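Local coordinates for protein CRISPR-associated endonuclease Cas12b (Alicyclobacillus acidoterrestris, PDB 5U31) that cleaves target DNA as an RNA-guided CRISPR endonuclease, recognising a protospacer adjacent motif and cutting with a RuvC nuclease domain that works with a divalent metal ion, at residues M568-G573 and D815-E820; R809-A814 and F877-N882. The protein carries 3 engineered substitutions. One frame throughout, in Å; residues are numbered along the deposited sequence.

Contact 1. Residues M568-G573 and D815-E820. Engineered in segment 568-573: Ala571 (natural residue Asp). With nucleotides of chain B.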
HETATM    1  N   MSE A 568      -8.559  -4.816  21.458  1.00 36.04           N
HETATM    2  CA  MSE A 568      -9.094  -3.588  20.891  1.00 35.90           C
HETATM    3  C   MSE A 568      -9.331  -3.751  19.396  1.00 45.54           C
HETATM    4  O   MSE A 568      -8.411  -4.079  18.651  1.00 53.73           O
HETATM    5  CB  MSE A 568      -8.151  -2.418  21.147  1.00 35.73           C
HETATM    6  CG  MSE A 568      -8.733  -1.084  20.742  1.00 48.12           C
HETATM    7 SE   MSE A 568      -7.437   0.358  20.858  1.00 58.55          SE
HETATM    8  CE  MSE A 568      -6.270  -0.203  19.406  1.00 63.67           C
ATOM      9  N   SER A 569     -10.567  -3.536  18.958  1.00 35.51           N
ATOM     10  CA  SER A 569     -10.889  -3.606  17.542  1.00 35.07           C
ATOM     11  C   SER A 569     -10.852  -2.207  16.949  1.00 34.83           C
ATOM     12  O   SER A 569     -11.201  -1.230  17.614  1.00 35.23           O
ATOM     13  CB  SER A 569     -12.257  -4.249  17.314  1.00 35.50           C
ATOM     14  OG  SER A 569     -13.261  -3.590  18.057  1.00 46.34           O
ATOM     15  N   VAL A 570     -10.412  -2.115  15.699  1.00 34.25           N
ATOM     16  CA  VAL A 570     -10.154  -0.836  15.054  1.00 34.00           C
ATOM     17  C   VAL A 570     -10.837  -0.823  13.698  1.00 38.94           C
ATOM     18  O   VAL A 570     -10.625  -1.727  12.883  1.00 40.83           O
ATOM     19  CB  VAL A 570      -8.645  -0.575  14.891  1.00 33.47           C
ATOM     20  CG1 VAL A 570      -8.408   0.776  14.238  1.00 33.30           C
ATOM     21  CG2 VAL A 570      -7.946  -0.663  16.227  1.00 33.68           C
ATOM     22  N   ALA A 571     -11.639   0.207  13.451  1.00 34.15           N
ATOM     23  CA  ALA A 571     -12.307   0.406  12.168  1.00 34.11           C
ATOM     24  C   ALA A 571     -11.667   1.608  11.483  1.00 33.84           C
ATOM     25  O   ALA A 571     -11.986   2.757  11.801  1.00 34.16           O
ATOM     26  CB  ALA A 571     -13.806   0.604  12.356  1.00 34.76           C
ATOM     27  N   LEU A 572     -10.763   1.339  10.544  1.00 36.66           N
ATOM     28  CA  LEU A 572     -10.137   2.409   9.782  1.00 33.06           C
ATOM     29  C   LEU A 572     -11.150   3.069   8.857  1.00 37.01           C
ATOM     30  O   LEU A 572     -12.055   2.422   8.321  1.00 37.86           O
ATOM     31  CB  LEU A 572      -8.967   1.873   8.961  1.00 34.59           C
ATOM     32  CG  LEU A 572      -7.843   1.183   9.731  1.00 36.04           C
ATOM     33  CD1 LEU A 572      -6.855   0.547   8.767  1.00 36.40           C
ATOM     34  CD2 LEU A 572      -7.148   2.169  10.659  1.00 34.58           C
ATOM     35  N   GLY A 573     -10.982   4.374   8.667  1.00 37.24           N
ATOM     36  CA  GLY A 573     -11.862   5.126   7.795  1.00 40.17           C
ATOM     37  C   GLY A 573     -11.164   6.361   7.273  1.00 48.30           C
ATOM     38  O   GLY A 573     -10.022   6.660   7.629  1.00 46.32           O
ATOM     39  N   ASP A 815       0.712   5.315  15.587  1.00 32.27           N
ATOM     40  CA  ASP A 815       1.090   5.587  16.966  1.00 32.81           C
ATOM     41  C   ASP A 815      -0.138   5.835  17.833  1.00 39.87           C
ATOM     42  O   ASP A 815      -0.211   5.343  18.965  1.00 44.47           O
ATOM     43  CB  ASP A 815       2.051   6.770  17.032  1.00 43.44           C
ATOM     44  CG  ASP A 815       2.520   7.053  18.441  1.00 42.74           C
ATOM     45  OD1 ASP A 815       3.397   6.317  18.947  1.00 49.01           O
ATOM     46  OD2 ASP A 815       1.996   8.010  19.045  1.00 40.85           O
ATOM     47  N   ARG A 816      -1.118   6.581  17.312  1.00 36.74           N
ATOM     48  CA  ARG A 816      -2.353   6.799  18.060  1.00 41.15           C
ATOM     49  C   ARG A 816      -3.028   5.479  18.399  1.00 39.13           C
ATOM     50  O   ARG A 816      -3.481   5.277  19.532  1.00 35.71           O
ATOM     51  CB  ARG A 816      -3.310   7.693  17.270  1.00 42.48           C
ATOM     52  CG  ARG A 816      -3.126   9.178  17.528  1.00 52.80           C
ATOM     53  CD  ARG A 816      -4.462   9.895  17.628  1.00 46.97           C
ATOM     54  NE  ARG A 816      -5.220   9.481  18.804  1.00 42.17           N
ATOM     55  CZ  ARG A 816      -6.396   9.993  19.154  1.00 40.67           C
ATOM     56  NH1 ARG A 816      -7.016   9.558  20.241  1.00 36.99           N
ATOM     57  NH2 ARG A 816      -6.953  10.942  18.413  1.00 38.24           N
ATOM     58  N   ILE A 817      -3.097   4.563  17.429  1.00 37.52           N
ATOM     59  CA  ILE A 817      -3.735   3.274  17.672  1.00 33.56           C
ATOM     60  C   ILE A 817      -2.985   2.507  18.751  1.00 33.72           C
ATOM     61  O   ILE A 817      -3.590   1.893  19.637  1.00 40.96           O
ATOM     62  CB  ILE A 817      -3.829   2.472  16.362  1.00 32.94           C
ATOM     63  CG1 ILE A 817      -4.667   3.229  15.326  1.00 32.90           C
ATOM     64  CG2 ILE A 817      -4.412   1.097  16.627  1.00 33.00           C
ATOM     65  CD1 ILE A 817      -4.650   2.601  13.940  1.00 32.35           C
ATOM     66  N   ILE A 818      -1.654   2.554  18.711  1.00 33.43           N
ATOM     67  CA  ILE A 818      -0.857   1.776  19.651  1.00 33.60           C
ATOM     68  C   ILE A 818      -0.897   2.401  21.036  1.00 34.38           C
ATOM     69  O   ILE A 818      -1.052   1.701  22.044  1.00 34.84           O
ATOM     70  CB  ILE A 818       0.578   1.633  19.120  1.00 33.07           C
ATOM     71  CG1 ILE A 818       0.567   0.692  17.925  1.00 32.41           C
ATOM     72  CG2 ILE A 818       1.523   1.129  20.200  1.00 33.37           C
ATOM     73  CD1 ILE A 818       1.908   0.301  17.485  1.00 31.95           C
HETATM   74  N   MSE A 819      -0.776   3.717  21.113  1.00 35.23           N
HETATM   75  CA  MSE A 819      -0.873   4.400  22.392  1.00 36.06           C
HETATM   76  C   MSE A 819      -2.211   4.148  23.091  1.00 37.87           C
HETATM   77  O   MSE A 819      -2.254   3.982  24.309  1.00 47.76           O
HETATM   78  CB  MSE A 819      -0.645   5.890  22.194  1.00 36.25           C
HETATM   79  CG  MSE A 819       0.804   6.208  21.907  1.00 46.98           C
HETATM   80 SE   MSE A 819       1.965   5.566  23.339  1.00 53.48          SE
HETATM   81  CE  MSE A 819       3.586   5.311  22.270  1.00 66.74           C
ATOM     82  N   GLU A 820      -3.295   4.105  22.311  1.00 35.80           N
ATOM     83  CA  GLU A 820      -4.600   3.773  22.876  1.00 36.32           C
ATOM     84  C   GLU A 820      -4.667   2.312  23.298  1.00 44.15           C
ATOM     85  O   GLU A 820      -5.197   1.992  24.370  1.00 45.65           O
ATOM     86  CB  GLU A 820      -5.704   4.088  21.868  1.00 36.10           C
ATOM     87  CG  GLU A 820      -6.508   5.334  22.202  1.00 45.80           C
ATOM     88  CD  GLU A 820      -7.605   5.072  23.212  1.00 44.86           C
ATOM     89  OE1 GLU A 820      -8.078   3.923  23.284  1.00 45.81           O
ATOM     90  OE2 GLU A 820      -7.990   6.008  23.939  1.00 47.41           O
TER
ATOM     91  P     G B   9     -13.583   7.601  30.478  1.00 51.20           P
ATOM     92  OP1   G B   9     -12.243   7.060  30.813  1.00 43.98           O
ATOM     93  OP2   G B   9     -14.654   7.625  31.509  1.00 46.72           O
ATOM     94  O5'   G B   9     -13.389   9.088  29.944  1.00 44.21           O
ATOM     95  C5'   G B   9     -12.344   9.421  29.036  1.00 43.38           C
ATOM     96  C4'   G B   9     -12.543  10.807  28.475  1.00 43.49           C
ATOM     97  O4'   G B   9     -11.353  11.234  27.752  1.00 42.82           O
ATOM     98  C3'   G B   9     -13.716  10.960  27.505  1.00 44.62           C
ATOM     99  O3'   G B   9     -14.379  12.194  27.753  1.00 44.04           O
ATOM    100  C2'   G B   9     -13.031  11.017  26.143  1.00 43.14           C
ATOM    101  O2'   G B   9     -13.753  11.708  25.147  1.00 45.06           O
ATOM    102  C1'   G B   9     -11.732  11.730  26.488  1.00 42.30           C
ATOM    103  N9    G B   9     -10.652  11.491  25.530  1.00 44.18           N
ATOM    104  C8    G B   9     -10.039  12.448  24.757  1.00 44.23           C
ATOM    105  N7    G B   9      -9.122  11.958  23.972  1.00 46.11           N
ATOM    106  C5    G B   9      -9.140  10.595  24.238  1.00 44.20           C
ATOM    107  C6    G B   9      -8.359   9.551  23.686  1.00 39.06           C
ATOM    108  O6    G B   9      -7.473   9.623  22.829  1.00 56.25           O
ATOM    109  N1    G B   9      -8.692   8.320  24.232  1.00 39.09           N
ATOM    110  C2    G B   9      -9.653   8.109  25.184  1.00 39.83           C
ATOM    111  N2    G B   9      -9.811   6.833  25.567  1.00 39.77           N
ATOM    112  N3    G B   9     -10.392   9.073  25.712  1.00 48.63           N
ATOM    113  C4    G B   9     -10.083  10.283  25.194  1.00 45.99           C
ATOM    114  P     A B  91       3.890  12.599  19.931  1.00 39.66           P
ATOM    115  OP1   A B  91       3.144  11.594  20.738  1.00 42.36           O
ATOM    116  OP2   A B  91       4.999  13.379  20.535  1.00 36.70           O
ATOM    117  O5'   A B  91       4.421  11.848  18.634  1.00 35.16           O
ATOM    118  C5'   A B  91       3.552  10.983  17.928  1.00 34.58           C
ATOM    119  C4'   A B  91       4.012  10.751  16.515  1.00 37.59           C
ATOM    120  O4'   A B  91       4.243  12.014  15.845  1.00 34.06           O
ATOM    121  C3'   A B  91       5.325  10.014  16.357  1.00 33.38           C
ATOM    122  O3'   A B  91       5.190   8.618  16.537  1.00 38.01           O
ATOM    123  C2'   A B  91       5.747  10.412  14.954  1.00 43.44           C
ATOM    124  O2'   A B  91       4.993   9.694  13.991  1.00 39.92           O
ATOM    125  C1'   A B  91       5.293  11.871  14.914  1.00 47.72           C
ATOM    126  N9    A B  91       6.379  12.806  15.269  1.00 41.80           N
ATOM    127  C8    A B  91       6.576  13.480  16.447  1.00 38.76           C
ATOM    128  N7    A B  91       7.642  14.247  16.433  1.00 46.70           N
ATOM    129  C5    A B  91       8.181  14.064  15.164  1.00 36.36           C
ATOM    130  C6    A B  91       9.316  14.594  14.517  1.00 34.39           C
ATOM    131  N6    A B  91      10.165  15.459  15.071  1.00 35.02           N
ATOM    132  N1    A B  91       9.557  14.201  13.249  1.00 37.20           N
ATOM    133  C2    A B  91       8.717  13.335  12.676  1.00 33.18           C
ATOM    134  N3    A B  91       7.625  12.768  13.176  1.00 34.29           N
ATOM    135  C4    A B  91       7.408  13.180  14.438  1.00 39.39           C
ATOM    136  P     C B  92       6.366   7.791  17.245  1.00 35.14           P
ATOM    137  OP1   C B  92       5.823   6.511  17.779  1.00 32.82           O
ATOM    138  OP2   C B  92       7.004   8.715  18.214  1.00 45.32           O
ATOM    139  O5'   C B  92       7.414   7.548  16.067  1.00 32.27           O
ATOM    140  C5'   C B  92       7.033   6.916  14.851  1.00 31.63           C
ATOM    141  C4'   C B  92       7.977   7.253  13.719  1.00 31.25           C
ATOM    142  O4'   C B  92       8.013   8.690  13.521  1.00 40.30           O
ATOM    143  C3'   C B  92       9.435   6.872  13.921  1.00 31.12           C
ATOM    144  O3'   C B  92       9.689   5.517  13.618  1.00 30.61           O
ATOM    145  C2'   C B  92      10.164   7.834  12.996  1.00 31.06           C
ATOM    146  O2'   C B  92      10.095   7.381  11.653  1.00 37.44           O
ATOM    147  C1'   C B  92       9.305   9.090  13.121  1.00 31.86           C
ATOM    148  N1    C B  92       9.837  10.047  14.120  1.00 32.25           N
ATOM    149  C2    C B  92      10.868  10.917  13.743  1.00 35.98           C
ATOM    150  O2    C B  92      11.318  10.865  12.587  1.00 32.00           O
ATOM    151  N3    C B  92      11.356  11.797  14.646  1.00 33.12           N
ATOM    152  C4    C B  92      10.854  11.832  15.877  1.00 33.63           C
ATOM    153  N4    C B  92      11.368  12.715  16.731  1.00 34.39           N
ATOM    154  C5    C B  92       9.806  10.961  16.290  1.00 42.07           C
ATOM    155  C6    C B  92       9.328  10.093  15.388  1.00 35.60           C
TER

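Contact 2. Residues R809-A814 and F877-N882. With nucleotides of chain B.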
ATOM      1  N   ARG A 809       1.027  11.449   8.337  1.00 42.42           N
ATOM      2  CA  ARG A 809      -0.285  10.931   8.694  1.00 32.32           C
ATOM      3  C   ARG A 809      -0.212   9.450   9.030  1.00 31.84           C
ATOM      4  O   ARG A 809      -0.810   8.997  10.012  1.00 32.00           O
ATOM      5  CB  ARG A 809      -1.265  11.179   7.548  1.00 32.44           C
ATOM      6  CG  ARG A 809      -2.511  10.333   7.618  1.00 32.43           C
ATOM      7  CD  ARG A 809      -3.491  10.680   6.519  1.00 32.67           C
ATOM      8  NE  ARG A 809      -4.434   9.588   6.314  1.00 46.41           N
ATOM      9  CZ  ARG A 809      -5.552   9.422   7.011  1.00 50.60           C
ATOM     10  NH1 ARG A 809      -6.342   8.389   6.753  1.00 58.00           N
ATOM     11  NH2 ARG A 809      -5.883  10.288   7.964  1.00 33.33           N
ATOM     12  N   LEU A 810       0.545   8.687   8.237  1.00 31.30           N
ATOM     13  CA  LEU A 810       0.628   7.244   8.432  1.00 30.87           C
ATOM     14  C   LEU A 810       1.254   6.890   9.773  1.00 39.09           C
ATOM     15  O   LEU A 810       0.781   5.986  10.470  1.00 37.84           O
ATOM     16  CB  LEU A 810       1.441   6.619   7.305  1.00 30.36           C
ATOM     17  CG  LEU A 810       1.402   5.100   7.295  1.00 32.16           C
ATOM     18  CD1 LEU A 810       0.043   4.646   6.794  1.00 46.10           C
ATOM     19  CD2 LEU A 810       2.498   4.580   6.409  1.00 29.53           C
ATOM     20  N   LYS A 811       2.340   7.571  10.139  1.00 37.88           N
ATOM     21  CA  LYS A 811       3.047   7.224  11.363  1.00 31.07           C
ATOM     22  C   LYS A 811       2.281   7.690  12.592  1.00 33.66           C
ATOM     23  O   LYS A 811       2.300   7.022  13.633  1.00 38.96           O
ATOM     24  CB  LYS A 811       4.451   7.820  11.340  1.00 31.05           C
ATOM     25  CG  LYS A 811       5.327   7.258  10.256  1.00 30.49           C
ATOM     26  CD  LYS A 811       6.640   8.004  10.182  1.00 30.56           C
ATOM     27  CE  LYS A 811       7.573   7.381   9.159  1.00 30.03           C
ATOM     28  NZ  LYS A 811       8.818   8.175   9.014  1.00 41.14           N
ATOM     29  N   LYS A 812       1.613   8.839  12.498  1.00 32.11           N
ATOM     30  CA  LYS A 812       0.836   9.318  13.633  1.00 33.20           C
ATOM     31  C   LYS A 812      -0.439   8.506  13.815  1.00 34.13           C
ATOM     32  O   LYS A 812      -0.910   8.340  14.948  1.00 36.27           O
ATOM     33  CB  LYS A 812       0.522  10.802  13.459  1.00 33.26           C
ATOM     34  CG  LYS A 812       1.747  11.693  13.587  1.00 33.45           C
ATOM     35  CD  LYS A 812       1.405  13.146  13.358  1.00 34.03           C
ATOM     36  CE  LYS A 812       2.576  14.054  13.677  1.00 35.58           C
ATOM     37  NZ  LYS A 812       2.199  15.483  13.506  1.00 42.93           N
ATOM     38  N   LEU A 813      -1.003   7.988  12.721  1.00 40.16           N
ATOM     39  CA  LEU A 813      -2.157   7.099  12.818  1.00 32.39           C
ATOM     40  C   LEU A 813      -1.805   5.836  13.591  1.00 39.64           C
ATOM     41  O   LEU A 813      -2.491   5.468  14.551  1.00 39.72           O
ATOM     42  CB  LEU A 813      -2.653   6.740  11.420  1.00 32.05           C
ATOM     43  CG  LEU A 813      -4.152   6.611  11.154  1.00 35.87           C
ATOM     44  CD1 LEU A 813      -4.353   5.850   9.853  1.00 31.92           C
ATOM     45  CD2 LEU A 813      -4.905   5.934  12.296  1.00 32.62           C
ATOM     46  N   ALA A 814      -0.734   5.155  13.176  1.00 34.03           N
ATOM     47  CA  ALA A 814      -0.324   3.931  13.854  1.00 31.57           C
ATOM     48  C   ALA A 814       0.042   4.196  15.311  1.00 46.87           C
ATOM     49  O   ALA A 814      -0.280   3.394  16.195  1.00 42.87           O
ATOM     50  CB  ALA A 814       0.846   3.287  13.111  1.00 30.99           C
ATOM     51  N   PHE A 877      -1.828  -0.891   8.028  1.00 29.88           N
ATOM     52  CA  PHE A 877      -1.690  -2.213   8.627  1.00 29.85           C
ATOM     53  C   PHE A 877      -0.224  -2.602   8.778  1.00 42.04           C
ATOM     54  O   PHE A 877       0.172  -3.173   9.802  1.00 29.59           O
ATOM     55  CB  PHE A 877      -2.449  -3.223   7.768  1.00 30.80           C
ATOM     56  CG  PHE A 877      -2.271  -4.654   8.187  1.00 43.14           C
ATOM     57  CD1 PHE A 877      -2.811  -5.118   9.371  1.00 30.26           C
ATOM     58  CD2 PHE A 877      -1.591  -5.546   7.371  1.00 34.13           C
ATOM     59  CE1 PHE A 877      -2.656  -6.439   9.749  1.00 30.35           C
ATOM     60  CE2 PHE A 877      -1.439  -6.866   7.741  1.00 33.73           C
ATOM     61  CZ  PHE A 877      -1.973  -7.312   8.931  1.00 30.07           C
ATOM     62  N   GLN A 878       0.601  -2.290   7.776  1.00 41.55           N
ATOM     63  CA  GLN A 878       2.016  -2.641   7.866  1.00 42.92           C
ATOM     64  C   GLN A 878       2.743  -1.750   8.862  1.00 38.06           C
ATOM     65  O   GLN A 878       3.645  -2.209   9.570  1.00 42.64           O
ATOM     66  CB  GLN A 878       2.680  -2.560   6.492  1.00 37.04           C
ATOM     67  CG  GLN A 878       2.130  -3.538   5.464  1.00 45.80           C
ATOM     68  CD  GLN A 878       2.351  -4.995   5.838  1.00 40.55           C
ATOM     69  OE1 GLN A 878       3.212  -5.323   6.655  1.00 36.30           O
ATOM     70  NE2 GLN A 878       1.569  -5.879   5.230  1.00 43.01           N
ATOM     71  N   GLU A 879       2.372  -0.469   8.927  1.00 32.73           N
ATOM     72  CA  GLU A 879       2.999   0.416   9.901  1.00 29.31           C
ATOM     73  C   GLU A 879       2.619   0.028  11.321  1.00 30.32           C
ATOM     74  O   GLU A 879       3.405   0.244  12.248  1.00 29.82           O
ATOM     75  CB  GLU A 879       2.622   1.868   9.623  1.00 29.52           C
ATOM     76  CG  GLU A 879       3.400   2.885  10.453  1.00 38.56           C
ATOM     77  CD  GLU A 879       4.898   2.897  10.155  1.00 63.15           C
ATOM     78  OE1 GLU A 879       5.689   3.142  11.093  1.00 60.78           O
ATOM     79  OE2 GLU A 879       5.287   2.671   8.987  1.00 69.71           O
ATOM     80  N   LEU A 880       1.430  -0.552  11.507  1.00 30.78           N
ATOM     81  CA  LEU A 880       1.035  -1.030  12.827  1.00 30.29           C
ATOM     82  C   LEU A 880       1.917  -2.184  13.281  1.00 35.60           C
ATOM     83  O   LEU A 880       2.397  -2.202  14.421  1.00 35.52           O
ATOM     84  CB  LEU A 880      -0.430  -1.459  12.813  1.00 35.59           C
ATOM     85  CG  LEU A 880      -1.430  -0.420  13.303  1.00 49.60           C
ATOM     86  CD1 LEU A 880      -2.811  -1.035  13.374  1.00 55.00           C
ATOM     87  CD2 LEU A 880      -1.006   0.109  14.661  1.00 52.18           C
ATOM     88  N   ILE A 881       2.132  -3.164  12.401  1.00 37.17           N
ATOM     89  CA  ILE A 881       2.956  -4.315  12.755  1.00 30.71           C
ATOM     90  C   ILE A 881       4.374  -3.873  13.093  1.00 31.83           C
ATOM     91  O   ILE A 881       4.999  -4.401  14.021  1.00 35.78           O
ATOM     92  CB  ILE A 881       2.931  -5.349  11.615  1.00 33.80           C
ATOM     93  CG1 ILE A 881       1.484  -5.768  11.340  1.00 38.51           C
ATOM     94  CG2 ILE A 881       3.800  -6.550  11.958  1.00 40.99           C
ATOM     95  CD1 ILE A 881       1.343  -6.906  10.364  1.00 35.00           C
ATOM     96  N   ASN A 882       4.900  -2.892  12.351  1.00 29.36           N
ATOM     97  CA  ASN A 882       6.204  -2.319  12.667  1.00 36.46           C
ATOM     98  C   ASN A 882       6.228  -1.757  14.081  1.00 42.33           C
ATOM     99  O   ASN A 882       7.043  -2.163  14.916  1.00 48.00           O
ATOM    100  CB  ASN A 882       6.555  -1.214  11.667  1.00 40.93           C
ATOM    101  CG  ASN A 882       7.374  -1.714  10.503  1.00 63.60           C
ATOM    102  OD1 ASN A 882       7.300  -2.886  10.130  1.00 76.69           O
ATOM    103  ND2 ASN A 882       8.169  -0.823   9.916  1.00 65.96           N
TER
ATOM    104  P     A B  91       3.890  12.599  19.931  1.00 39.66           P
ATOM    105  OP1   A B  91       3.144  11.594  20.738  1.00 42.36           O
ATOM    106  OP2   A B  91       4.999  13.379  20.535  1.00 36.70           O
ATOM    107  O5'   A B  91       4.421  11.848  18.634  1.00 35.16           O
ATOM    108  C5'   A B  91       3.552  10.983  17.928  1.00 34.58           C
ATOM    109  C4'   A B  91       4.012  10.751  16.515  1.00 37.59           C
ATOM    110  O4'   A B  91       4.243  12.014  15.845  1.00 34.06           O
ATOM    111  C3'   A B  91       5.325  10.014  16.357  1.00 33.38           C
ATOM    112  O3'   A B  91       5.190   8.618  16.537  1.00 38.01           O
ATOM    113  C2'   A B  91       5.747  10.412  14.954  1.00 43.44           C
ATOM    114  O2'   A B  91       4.993   9.694  13.991  1.00 39.92           O
ATOM    115  C1'   A B  91       5.293  11.871  14.914  1.00 47.72           C
ATOM    116  N9    A B  91       6.379  12.806  15.269  1.00 41.80           N
ATOM    117  C8    A B  91       6.576  13.480  16.447  1.00 38.76           C
ATOM    118  N7    A B  91       7.642  14.247  16.433  1.00 46.70           N
ATOM    119  C5    A B  91       8.181  14.064  15.164  1.00 36.36           C
ATOM    120  C6    A B  91       9.316  14.594  14.517  1.00 34.39           C
ATOM    121  N6    A B  91      10.165  15.459  15.071  1.00 35.02           N
ATOM    122  N1    A B  91       9.557  14.201  13.249  1.00 37.20           N
ATOM    123  C2    A B  91       8.717  13.335  12.676  1.00 33.18           C
ATOM    124  N3    A B  91       7.625  12.768  13.176  1.00 34.29           N
ATOM    125  C4    A B  91       7.408  13.180  14.438  1.00 39.39           C
ATOM    126  P     C B  90       4.272  17.775  22.188  1.00 51.53           P
ATOM    127  OP1   C B  90       3.868  16.923  23.338  1.00 67.10           O
ATOM    128  OP2   C B  90       5.666  18.270  22.050  1.00 44.36           O
ATOM    129  O5'   C B  90       3.890  16.984  20.862  1.00 57.39           O
ATOM    130  C5'   C B  90       2.555  16.553  20.644  1.00 44.61           C
ATOM    131  C4'   C B  90       2.365  16.028  19.247  1.00 39.40           C
ATOM    132  O4'   C B  90       2.664  17.063  18.276  1.00 47.50           O
ATOM    133  C3'   C B  90       3.275  14.883  18.849  1.00 39.59           C
ATOM    134  O3'   C B  90       2.828  13.639  19.343  1.00 45.52           O
ATOM    135  C2'   C B  90       3.271  14.972  17.333  1.00 36.91           C
ATOM    136  O2'   C B  90       2.064  14.435  16.815  1.00 36.74           O
ATOM    137  C1'   C B  90       3.254  16.487  17.128  1.00 39.30           C
ATOM    138  N1    C B  90       4.621  17.038  16.980  1.00 46.93           N
ATOM    139  C2    C B  90       5.299  16.872  15.767  1.00 36.23           C
ATOM    140  O2    C B  90       4.740  16.264  14.843  1.00 35.61           O
ATOM    141  N3    C B  90       6.546  17.376  15.627  1.00 36.37           N
ATOM    142  C4    C B  90       7.119  18.026  16.637  1.00 38.29           C
ATOM    143  N4    C B  90       8.349  18.505  16.454  1.00 39.18           N
ATOM    144  C5    C B  90       6.454  18.213  17.881  1.00 44.67           C
ATOM    145  C6    C B  90       5.219  17.711  18.010  1.00 37.63           C
ATOM    146  P     C B  92       6.366   7.791  17.245  1.00 35.14           P
ATOM    147  OP1   C B  92       5.823   6.511  17.779  1.00 32.82           O
ATOM    148  OP2   C B  92       7.004   8.715  18.214  1.00 45.32           O
ATOM    149  O5'   C B  92       7.414   7.548  16.067  1.00 32.27           O
ATOM    150  C5'   C B  92       7.033   6.916  14.851  1.00 31.63           C
ATOM    151  C4'   C B  92       7.977   7.253  13.719  1.00 31.25           C
ATOM    152  O4'   C B  92       8.013   8.690  13.521  1.00 40.30           O
ATOM    153  C3'   C B  92       9.435   6.872  13.921  1.00 31.12           C
ATOM    154  O3'   C B  92       9.689   5.517  13.618  1.00 30.61           O
ATOM    155  C2'   C B  92      10.164   7.834  12.996  1.00 31.06           C
ATOM    156  O2'   C B  92      10.095   7.381  11.653  1.00 37.44           O
ATOM    157  C1'   C B  92       9.305   9.090  13.121  1.00 31.86           C
ATOM    158  N1    C B  92       9.837  10.047  14.120  1.00 32.25           N
ATOM    159  C2    C B  92      10.868  10.917  13.743  1.00 35.98           C
ATOM    160  O2    C B  92      11.318  10.865  12.587  1.00 32.00           O
ATOM    161  N3    C B  92      11.356  11.797  14.646  1.00 33.12           N
ATOM    162  C4    C B  92      10.854  11.832  15.877  1.00 33.63           C
ATOM    163  N4    C B  92      11.368  12.715  16.731  1.00 34.39           N
ATOM    164  C5    C B  92       9.806  10.961  16.290  1.00 42.07           C
ATOM    165  C6    C B  92       9.328  10.093  15.388  1.00 35.60           C
TER

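Contact 1. Residues M568-G573 and D815-E820
Val570 and Ile817 face each other where strand 568-572 and helix 815-820 run nearly antiparallel, their axes 10.4 Å apart and 157° between their directions. Ile817 is the helix residue that meets all three strand side chains. Its CG2 branch meets CE of Met568 (a selenomethionine) at 3.6 Å, the two side chains crossing at about a right angle, and it also reaches Val570 CG2 at 4.0 Å. The other branch points to the later part of the strand, where Ile817 CD1 lies 4.1 Å from Leu572 CD2. Met568 runs extended through chi2, with CG anti to the backbone N, then bends at chi3 (68°), which brings CE in beside the Ile817 carbonyl; its selenium lies against CB of Glu820. No hydrogen bond joins the two segments. Beyond the apolar patch, Glu820 OE2 accepts from both N1 and N2 of G9 of chain B, while its OE1 forms a salt bridge with Arg617. This is helix-on-sheet packing in the RNase H-like fold of the RuvC domain, on a central strand that also carries Ala571, the engineered replacement of the Asp assigned to the RuvC active site.

Contact 2. Residues R809-A814 and F877-N882
The flat carboxylate of Glu879 sits beside the Lys811 chain, with OE1 4.2 Å from Lys811 CG, while Phe877 leaves its backbone away from helix 809-814 and its ring takes Ile881 CD1 over one face, 3.6 Å above the plane and offset toward the rim. Much of the packing comes from the aliphatic part of Glu879. Its CG, anti to the backbone N (chi1 -171°), lies 3.7 Å from Ala814 CB, and its CB meets Leu810 CG at 4.2 Å, those two side chains crossing obliquely. The short helix axes pass 9.1 Å apart at a crossing angle of -56°, with Ala814 pointing toward the other helix and its CA nearest that of Leu880. Leu880 CD2 lies 4.0 Å from Ala814 CB and also near the Ala814 carbonyl. Gln883 ties the pair together, its NE2 bonding both Glu879 OE1 and Lys811 O. Both lysines also reach the RNA: Lys811 NZ pairs with an RNA phosphate and with Glu807 and donates to O2' of C92 of chain B, and Lys812 NZ donates to O2 of C90 of chain B (3.0 Å) and forms a salt bridge with Asp808. Helix 873-884 lies beside helix 796-822 and packs on neighbouring strands, Phe877 and Leu880 on Leu848 of strand 845-850, Phe877 and Ile881 on Val891 of strand 890-895.

Contacts 1 and 2 use successive turns of helix 796-822, their centres 9 Å apart, and their segments alternate along the chain. They merge at Leu880, whose CD2 packs 3.7 Å from Ile818 CG1 and 4.1 Å from Ile817 CG2, so one apolar core runs from strand 566-572 across the shared helix to helix 873-884. Both lie near the RuvC active site: the Leu572 side chain is about 7 Å from that of Ala849, and the Leu880 side chain about 11 Å from it, Ala849 being, like Ala571, an engineered change at a position assigned to the active site. Through its polar side chains the shared helix meets the guide RNA in both contacts, so the same helix borders both the guide RNA and the sheet that carries active-site positions.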